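Local atomic coordinates of cell Inhibiting Factor (CifBp) (Burkholderia pseudomallei, PDB entry 3GQM), a protein that deamidates a specific glutamine side chain of host NEDD8 to glutamate, thereby shutting down cullin-RING ubiquitin ligases and blocking the host cell cycle. Residues I177-L182 and S231-D236; L206-Q211 and T226-S231. All blocks are in the same frame, centred on the assembly; numbering follows the deposited sequence.

Overall arrangement
Along the chain, the edge strand 176-178 and the residues that follow it come first, then helix 206-212, and finally helix 222-233, which takes part in both contacts. Contact 1 brings 231-236 back onto 177-182 and closes a loop of 48 residues that contains 24 helical residues and no strand. Contact 2 lies wholly within that loop: it pairs 206-211 with 226-231 across 14 residues. The two share Ser231, their centres are about 12 Å apart, and they touch where Ile232 packs on Glu208 and Leu209. Together they join two successive helices to each other and to the sheet edge beside the probable active site.

Contact 1: residues I177-L182 and S231-D236; sequences IIQSDL and SILQID
This is a buried contact in which the C-terminal end of helix 222-233 meets the edge strand 176-178 of the antiparallel sheet and the probable active-site residue Gln179, which follows Ile178. Two branches of Ile177 divide the apolar part. Ile177 CG2, placed anti to the backbone N (CG1 at chi1 -55°), reaches Leu233 CD2 at 3.7 Å, the two side chains meeting at roughly a right angle. The other branch runs to Ile232, where CD1 of Ile177 lies 3.9 Å from CG2 of Ile232 and CG1 of Ile177 rests against the Ile232 carbonyl oxygen.

The polar part is a single hydrogen bond, from Gln179 NE2 to the backbone O of Leu233, 2.8 Å long and moderately bent at 147°. The acceptor lies close to the amide plane of Gln179, whereas NE2 is tilted 29° from the plane of the carbonyl it binds. Leu233 is the last helical residue, so the bond uses a carbonyl at the helix end. Gln179 OE1 accepts a hydrogen bond from His159 NE2, and the amide is thus gripped at both ends, which fixes its rotation. Leu233 CD2 also borders Gln179 OE1, 4.0 Å away.

The arrangement is consistent with a cysteine-protease-like active site, in which Gln179 would position His159 near Cys104. Around it, Phe161 and Ile163 of strand 159-165 pack on Ile177, Trp195 of helix 192-199 touches the Gln179 side chain, and Leu212 of helix 206-212 touches both Ile232 and Leu233.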
loop_
_atom_site.group_PDB
_atom_site.type_symbol
_atom_site.label_atom_id
_atom_site.label_comp_id
_atom_site.label_asym_id
_atom_site.label_seq_id
_atom_site.Cartn_x
_atom_site.Cartn_y
_atom_site.Cartn_z
ATOM N N ILE A 177 4.349 8.169 1.142
ATOM C CA ILE A 177 4.403 6.746 0.828
ATOM C C ILE A 177 3.523 5.946 1.780
ATOM O O ILE A 177 3.544 6.163 2.990
ATOM C CB ILE A 177 5.878 6.169 0.888
ATOM C CG1 ILE A 177 6.808 7.004 -0.031
ATOM C CG2 ILE A 177 5.920 4.559 0.569
ATOM C CD1 ILE A 177 6.454 6.815 -1.516
ATOM N N ILE A 178 2.774 5.002 1.228
ATOM C CA ILE A 178 2.128 3.965 2.029
ATOM C C ILE A 178 2.581 2.594 1.482
ATOM O O ILE A 178 2.499 2.359 0.287
ATOM C CB ILE A 178 0.594 4.109 1.964
ATOM C CG1 ILE A 178 0.182 5.546 2.318
ATOM C CG2 ILE A 178 -0.134 3.081 2.899
ATOM C CD1 ILE A 178 -1.351 5.804 2.285
ATOM N N GLN A 179 3.102 1.719 2.336
ATOM C CA GLN A 179 3.569 0.395 1.876
ATOM C C GLN A 179 3.643 -0.556 3.046
ATOM O O GLN A 179 3.618 -0.127 4.230
ATOM C CB GLN A 179 4.991 0.533 1.290
ATOM C CG GLN A 179 6.037 0.801 2.437
ATOM C CD GLN A 179 7.496 0.814 1.918
ATOM O OE1 GLN A 179 7.836 0.131 0.927
ATOM N NE2 GLN A 179 8.357 1.597 2.590
ATOM N N SER A 180 3.753 -1.851 2.739
ATOM C CA SER A 180 4.305 -2.805 3.704
ATOM C C SER A 180 5.311 -3.593 2.866
ATOM O O SER A 180 5.240 -3.506 1.661
ATOM C CB SER A 180 3.218 -3.761 4.196
ATOM O OG SER A 180 2.686 -4.484 3.085
ATOM N N ASP A 181 6.193 -4.377 3.500
ATOM C CA ASP A 181 7.200 -5.216 2.774
ATOM C C ASP A 181 7.600 -6.375 3.708
ATOM O O ASP A 181 7.990 -6.156 4.843
ATOM C CB ASP A 181 8.431 -4.332 2.457
ATOM C CG ASP A 181 9.362 -4.883 1.342
ATOM O OD1 ASP A 181 9.612 -6.110 1.222
ATOM O OD2 ASP A 181 9.902 -4.014 0.598
ATOM N N LEU A 182 7.456 -7.607 3.246
ATOM C CA LEU A 182 7.887 -8.775 4.018
ATOM C C LEU A 182 9.382 -8.981 3.960
ATOM O O LEU A 182 9.929 -9.877 4.617
ATOM C CB LEU A 182 7.243 -10.040 3.436
ATOM C CG LEU A 182 6.297 -10.617 4.455
ATOM C CD1 LEU A 182 5.117 -9.649 4.669
ATOM C CD2 LEU A 182 5.885 -12.019 3.967
ATOM N N SER A 231 15.966 6.599 1.049
ATOM C CA SER A 231 15.326 7.878 1.344
ATOM C C SER A 231 13.800 7.837 1.173
ATOM O O SER A 231 13.057 8.401 1.971
ATOM C CB SER A 231 15.975 8.974 0.508
ATOM O OG SER A 231 15.141 10.086 0.466
ATOM N N ILE A 232 13.337 7.121 0.154
ATOM C CA ILE A 232 11.958 7.064 -0.171
ATOM C C ILE A 232 11.255 5.912 0.591
ATOM O O ILE A 232 10.132 6.056 1.003
ATOM C CB ILE A 232 11.802 6.854 -1.708
ATOM C CG1 ILE A 232 12.414 8.034 -2.471
ATOM C CG2 ILE A 232 10.340 6.700 -2.095
ATOM C CD1 ILE A 232 12.323 7.883 -4.076
ATOM N N LEU A 233 11.916 4.770 0.742
ATOM C CA LEU A 233 11.226 3.525 1.110
ATOM C C LEU A 233 11.748 2.874 2.389
ATOM O O LEU A 233 11.181 1.883 2.835
ATOM C CB LEU A 233 11.238 2.502 -0.074
ATOM C CG LEU A 233 10.514 2.986 -1.361
ATOM C CD1 LEU A 233 10.667 1.998 -2.503
ATOM C CD2 LEU A 233 9.003 3.326 -1.138
ATOM N N GLN A 234 12.812 3.404 3.001
ATOM C CA GLN A 234 13.322 2.719 4.202
ATOM C C GLN A 234 12.990 3.568 5.435
ATOM O O GLN A 234 13.149 4.789 5.422
ATOM C CB GLN A 234 14.832 2.445 4.093
ATOM C CG GLN A 234 15.322 1.321 4.968
ATOM C CD GLN A 234 15.630 1.740 6.395
ATOM O OE1 GLN A 234 16.105 2.858 6.640
ATOM N NE2 GLN A 234 15.393 0.818 7.352
ATOM N N ILE A 235 12.536 2.893 6.478
ATOM C CA ILE A 235 11.864 3.506 7.593
ATOM C C ILE A 235 12.781 4.450 8.382
ATOM O O ILE A 235 12.318 5.396 8.968
ATOM C CB ILE A 235 11.184 2.412 8.494
ATOM C CG1 ILE A 235 9.924 2.988 9.200
ATOM C CG2 ILE A 235 12.247 1.669 9.408
ATOM C CD1 ILE A 235 9.308 2.091 10.272
ATOM N N ASP A 236 14.086 4.170 8.382
ATOM C CA ASP A 236 15.061 5.068 8.993
ATOM C C ASP A 236 15.891 5.824 7.967
ATOM O O ASP A 236 16.867 6.459 8.340
ATOM C CB ASP A 236 15.980 4.310 9.946
ATOM C CG ASP A 236 15.252 3.849 11.180
ATOM O OD1 ASP A 236 14.638 4.694 11.867
ATOM O OD2 ASP A 236 15.245 2.632 11.449
#

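Contact 2: residues L206-Q211 and T226-S231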
loop_
_atom_site.group_PDB
_atom_site.type_symbol
_atom_site.label_atom_id
_atom_site.label_comp_id
_atom_site.label_asym_id
_atom_site.label_seq_id
_atom_site.Cartn_x
_atom_site.Cartn_y
_atom_site.Cartn_z
ATOM N N LEU A 206 9.115 14.722 -4.776
ATOM C CA LEU A 206 8.627 14.339 -6.124
ATOM C C LEU A 206 9.783 14.145 -7.105
ATOM O O LEU A 206 9.728 13.276 -8.004
ATOM C CB LEU A 206 7.567 15.307 -6.655
ATOM C CG LEU A 206 6.237 14.902 -5.991
ATOM C CD1 LEU A 206 5.558 16.090 -5.358
ATOM C CD2 LEU A 206 5.335 14.182 -6.968
ATOM N N ASP A 207 10.839 14.918 -6.866
ATOM C CA ASP A 207 12.125 14.815 -7.539
ATOM C C ASP A 207 12.782 13.476 -7.389
ATOM O O ASP A 207 13.149 12.855 -8.363
ATOM C CB ASP A 207 13.081 15.789 -6.870
ATOM C CG ASP A 207 13.815 16.590 -7.823
ATOM O OD1 ASP A 207 15.025 16.314 -7.978
ATOM O OD2 ASP A 207 13.169 17.511 -8.403
ATOM N N GLU A 208 12.989 13.045 -6.154
ATOM C CA GLU A 208 13.540 11.720 -5.966
ATOM C C GLU A 208 12.624 10.634 -6.511
ATOM O O GLU A 208 13.108 9.667 -7.101
ATOM C CB GLU A 208 13.842 11.486 -4.499
ATOM C CG GLU A 208 14.856 12.454 -3.924
ATOM C CD GLU A 208 15.333 11.995 -2.568
ATOM O OE1 GLU A 208 16.545 11.784 -2.401
ATOM O OE2 GLU A 208 14.509 11.772 -1.676
ATOM N N LEU A 209 11.314 10.774 -6.292
ATOM C CA LEU A 209 10.340 9.803 -6.818
ATOM C C LEU A 209 10.453 9.703 -8.345
ATOM O O LEU A 209 10.406 8.604 -8.905
ATOM C CB LEU A 209 8.879 10.153 -6.435
ATOM C CG LEU A 209 8.430 9.718 -5.036
ATOM C CD1 LEU A 209 7.066 10.318 -4.697
ATOM C CD2 LEU A 209 8.407 8.182 -4.956
ATOM N N ASN A 210 10.583 10.857 -9.003
ATOM C CA ASN A 210 10.732 10.845 -10.450
ATOM C C ASN A 210 11.965 10.056 -10.907
ATOM O O ASN A 210 11.897 9.288 -11.880
ATOM C CB ASN A 210 10.773 12.231 -11.036
ATOM C CG ASN A 210 10.709 12.175 -12.539
ATOM O OD1 ASN A 210 9.777 11.553 -13.103
ATOM N ND2 ASN A 210 11.735 12.725 -13.212
ATOM N N GLN A 211 13.066 10.206 -10.172
ATOM C CA GLN A 211 14.309 9.471 -10.450
ATOM C C GLN A 211 14.181 7.982 -10.170
ATOM O O GLN A 211 14.616 7.140 -10.995
ATOM C CB GLN A 211 15.483 10.034 -9.614
ATOM C CG GLN A 211 16.028 11.336 -10.151
ATOM C CD GLN A 211 16.774 12.168 -9.087
ATOM O OE1 GLN A 211 16.471 13.341 -8.880
ATOM N NE2 GLN A 211 17.749 11.563 -8.423
ATOM N N THR A 226 21.045 3.042 -3.881
ATOM C CA THR A 226 20.967 2.847 -2.445
ATOM C C THR A 226 20.370 4.068 -1.710
ATOM O O THR A 226 19.514 3.910 -0.841
ATOM C CB THR A 226 22.362 2.480 -1.870
ATOM O OG1 THR A 226 22.877 1.342 -2.590
ATOM C CG2 THR A 226 22.240 2.093 -0.439
ATOM N N ARG A 227 20.796 5.279 -2.055
ATOM C CA ARG A 227 20.272 6.447 -1.343
ATOM C C ARG A 227 18.841 6.819 -1.740
ATOM O O ARG A 227 18.067 7.245 -0.901
ATOM C CB ARG A 227 21.220 7.656 -1.435
ATOM C CG ARG A 227 22.456 7.454 -0.550
ATOM C CD ARG A 227 22.708 8.644 0.377
ATOM N NE ARG A 227 24.035 8.625 1.014
ATOM C CZ ARG A 227 25.192 8.666 0.348
ATOM N NH1 ARG A 227 25.210 8.686 -0.983
ATOM N NH2 ARG A 227 26.345 8.654 1.015
ATOM N N LEU A 228 18.492 6.668 -3.009
ATOM C CA LEU A 228 17.128 6.933 -3.424
ATOM C C LEU A 228 16.174 5.975 -2.700
ATOM O O LEU A 228 15.158 6.400 -2.129
ATOM C CB LEU A 228 16.942 6.777 -4.928
ATOM C CG LEU A 228 17.377 7.923 -5.822
ATOM C CD1 LEU A 228 17.095 7.515 -7.279
ATOM C CD2 LEU A 228 16.626 9.212 -5.462
ATOM N N LEU A 229 16.538 4.696 -2.693
ATOM C CA LEU A 229 15.734 3.664 -2.065
ATOM C C LEU A 229 15.557 3.874 -0.567
ATOM O O LEU A 229 14.405 3.800 -0.046
ATOM C CB LEU A 229 16.292 2.264 -2.355
ATOM C CG LEU A 229 16.149 1.800 -3.818
ATOM C CD1 LEU A 229 17.055 0.625 -4.067
ATOM C CD2 LEU A 229 14.676 1.452 -4.226
ATOM N N ALA A 230 16.680 4.114 0.122
ATOM C CA ALA A 230 16.647 4.334 1.563
ATOM C C ALA A 230 15.842 5.577 1.880
ATOM O O ALA A 230 15.159 5.624 2.884
ATOM C CB ALA A 230 18.043 4.511 2.120
ATOM N N SER A 231 15.966 6.599 1.049
ATOM C CA SER A 231 15.326 7.878 1.344
ATOM C C SER A 231 13.800 7.837 1.173
ATOM O O SER A 231 13.057 8.401 1.971
ATOM C CB SER A 231 15.975 8.974 0.508
ATOM O OG SER A 231 15.141 10.086 0.466
#
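Leu228 reaches across from helix 222-233 between Glu208 and Gln211, which lie one turn apart on helix 206-212. The axes of the two short segments are 10.1 Å apart and cross at -125°. The two methyls of Leu228 are shared out: CD2 lies 3.7 Å from Glu208 CB, and CD1 lies 3.8 Å from Gln211 CB. Leu228 therefore meets the aliphatic bases of two polar side chains, running obliquely to Glu208 and nearly at right angles to Gln211.

Beyond that base Glu208 is extended and carries its carboxylate past Leu228 to Ser231, one turn further along the partner helix. There Ser231 OG donates a hydrogen bond of 2.8 Å to Glu208 OE2. The hydroxyl comes in on the syn side of the carboxylate, 16° out of its plane, while Glu208 OE1 stays 3.6 Å from Ser231 OG. The serine hydroxyl stands anti to its own backbone N (chi1 162°), which turns it toward the glutamate.

Within these two segments Leu228 supplies the apolar packing, and Ile232, next after Ser231, extends it onto Glu208 and Leu209. The one hydrogen bond between the segments holds a single carboxylate oxygen, and the donated hydroxyl would be expected to help stabilise the negative charge of Glu208 at this partly buried interface.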